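Local coordinates for glucosamine kinase (Streptacidiphilus jiangxiensis, PDB 6HWJ), which catalyses the magnesium-dependent transfer of phosphate from ATP to D-glucosamine, giving D-glucosamine 6-phosphate, and acts more weakly on glucose, at residues Leu41-Ala46 / Asp77-Leu83. Sequence-based numbering, arbitrary orientation.
Sequences LGEGHA and DGTAEHL
A beta-hairpin tip packs against the first turn of a helix, with two stacked histidines at the centre. Residues 41-46 link strands 34-42 and 45-51 through a type I' turn from Gly42 to His45, closed by a hydrogen bond from His45 N to Gly42 O (3.0 Å). Leu41 N donates another to His45 O (2.9 Å), and Leu41 and Gly42 face His45 as a classic beta bulge. Glu43 and Gly44 take the left-handed corners, while Gly42 (phi 88°, psi 155°) sits in the bulge. Gly78 is the N-cap of helix 79-88. The CA atoms of His45 and Thr79 lie 5.6 Å apart, those of Leu41 and His82 6.0 Å.

His82 (chi1 m, chi2 67°) lays its ring over that of His45 (chi1 m, chi2 -88°) face to face, centroids 4.0 Å apart and planes at 22°. His82 ND1 donates to Gly78 O (2.5 Å) and His82 NE2 to Glu43 OE2 (2.8 Å). Leu41 (mt) lies beside the stack, its CB 4.0 Å from His82 CB and its CD1 4.2 Å from Leu83 CB, while a water joins Leu41 O (2.7 Å) to His82 O (2.8 Å). Leu83 reaches Val132 and Trp134, so the contact joins the hairpin's sheet to the sheet containing strand 130-134. At the His45 ring edge, CE1 sits 3.0 Å from Asp77 O, and ND1 shares a 2.6 Å hydrogen bond with Thr79 OG1.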
loop_
_atom_site.group_PDB
_atom_site.type_symbol
_atom_site.label_atom_id
_atom_site.label_comp_id
_atom_site.label_asym_id
_atom_site.label_seq_id
_atom_site.Cartn_x
_atom_site.Cartn_y
_atom_site.Cartn_z
ATOM N N LEU A 41 18.368 22.431 -0.230
ATOM C CA LEU A 41 18.664 21.809 1.052
ATOM C C LEU A 41 20.004 22.254 1.626
ATOM O O LEU A 41 20.399 21.753 2.677
ATOM C CB LEU A 41 18.647 20.280 0.928
ATOM C CG LEU A 41 17.313 19.643 0.538
ATOM C CD1 LEU A 41 17.499 18.160 0.235
ATOM C CD2 LEU A 41 16.280 19.836 1.618
ATOM N N GLY A 42 20.706 23.153 0.960
ATOM C CA GLY A 42 21.983 23.664 1.438
ATOM C C GLY A 42 23.151 22.831 0.986
ATOM O O GLY A 42 23.031 21.631 0.690
ATOM N N GLU A 43 24.315 23.486 0.923
ATOM C CA GLU A 43 25.603 22.814 0.706
ATOM C C GLU A 43 25.628 22.018 -0.600
ATOM O O GLU A 43 26.276 20.970 -0.698
ATOM C CB GLU A 43 25.959 21.900 1.886
ATOM C CG GLU A 43 25.936 22.600 3.246
ATOM C CD GLU A 43 26.555 21.751 4.356
ATOM O OE1 GLU A 43 27.637 22.118 4.838
ATOM O OE2 GLU A 43 25.985 20.714 4.724
ATOM N N GLY A 44 24.944 22.524 -1.616
ATOM C CA GLY A 44 24.909 21.889 -2.918
ATOM C C GLY A 44 23.877 20.801 -3.094
ATOM O O GLY A 44 23.912 20.103 -4.119
ATOM N N HIS A 45 22.977 20.616 -2.138
ATOM C CA HIS A 45 21.948 19.595 -2.208
ATOM C C HIS A 45 20.586 20.213 -2.476
ATOM O O HIS A 45 20.296 21.334 -2.040
ATOM C CB HIS A 45 21.896 18.774 -0.888
ATOM C CG HIS A 45 23.149 18.000 -0.630
ATOM N ND1 HIS A 45 23.351 16.721 -1.106
ATOM C CD2 HIS A 45 24.276 18.335 0.042
ATOM C CE1 HIS A 45 24.546 16.301 -0.734
ATOM N NE2 HIS A 45 25.128 17.259 -0.040
ATOM N N ALA A 46 19.743 19.474 -3.198
ATOM C CA ALA A 46 18.413 19.979 -3.493
ATOM C C ALA A 46 17.478 18.849 -3.902
ATOM O O ALA A 46 17.910 17.732 -4.197
ATOM C CB ALA A 46 18.457 21.040 -4.594
ATOM N N ASP A 77 26.092 10.472 -1.008
ATOM C CA ASP A 77 26.313 11.860 -1.399
ATOM C C ASP A 77 25.859 12.810 -0.307
ATOM O O ASP A 77 26.365 13.942 -0.226
ATOM C CB ASP A 77 25.584 12.167 -2.714
ATOM C CG ASP A 77 26.316 11.636 -3.936
ATOM O OD1 ASP A 77 27.564 11.431 -3.885
ATOM O OD2 ASP A 77 25.656 11.443 -4.971
ATOM N N GLY A 78 24.907 12.382 0.529
ATOM C CA GLY A 78 24.415 13.188 1.632
ATOM C C GLY A 78 23.123 13.955 1.371
ATOM O O GLY A 78 22.719 14.756 2.224
ATOM N N THR A 79 22.458 13.722 0.257
ATOM C CA THR A 79 21.236 14.471 -0.036
ATOM C C THR A 79 20.063 13.991 0.815
ATOM O O THR A 79 19.257 14.806 1.277
ATOM C CB THR A 79 20.896 14.368 -1.524
ATOM O OG1 THR A 79 21.991 14.846 -2.314
ATOM C CG2 THR A 79 19.664 15.202 -1.828
ATOM N N ALA A 80 19.953 12.678 1.022
ATOM C CA ALA A 80 18.945 12.141 1.930
ATOM C C ALA A 80 19.208 12.622 3.347
ATOM O O ALA A 80 18.286 12.984 4.074
ATOM C CB ALA A 80 18.951 10.612 1.876
ATOM N N GLU A 81 20.477 12.627 3.748
ATOM C CA GLU A 81 20.898 13.219 5.007
ATOM C C GLU A 81 20.443 14.657 5.127
ATOM O O GLU A 81 19.958 15.072 6.187
ATOM C CB GLU A 81 22.433 13.111 5.088
ATOM C CG GLU A 81 23.072 13.591 6.304
ATOM C CD GLU A 81 24.583 13.335 6.246
ATOM O OE1 GLU A 81 25.349 14.305 6.417
ATOM O OE2 GLU A 81 24.970 12.169 5.990
ATOM N N HIS A 82 20.605 15.447 4.054
ATOM C CA HIS A 82 20.219 16.852 4.118
ATOM C C HIS A 82 18.702 17.029 4.136
ATOM O O HIS A 82 18.195 17.995 4.717
ATOM C CB HIS A 82 20.833 17.618 2.950
ATOM C CG HIS A 82 22.275 17.962 3.165
ATOM N ND1 HIS A 82 23.267 17.000 3.218
ATOM C CD2 HIS A 82 22.888 19.147 3.413
ATOM C CE1 HIS A 82 24.430 17.581 3.464
ATOM N NE2 HIS A 82 24.226 18.881 3.594
ATOM N N LEU A 83 17.962 16.122 3.511
ATOM C CA LEU A 83 16.508 16.178 3.647
ATOM C C LEU A 83 16.099 15.928 5.097
ATOM O O LEU A 83 15.250 16.641 5.644
ATOM C CB LEU A 83 15.852 15.163 2.720
ATOM C CG LEU A 83 14.315 15.087 2.863
ATOM C CD1 LEU A 83 13.669 16.344 2.329
ATOM C CD2 LEU A 83 13.765 13.871 2.150
HETATM O O HOH W 1 19.274 20.616 4.888
#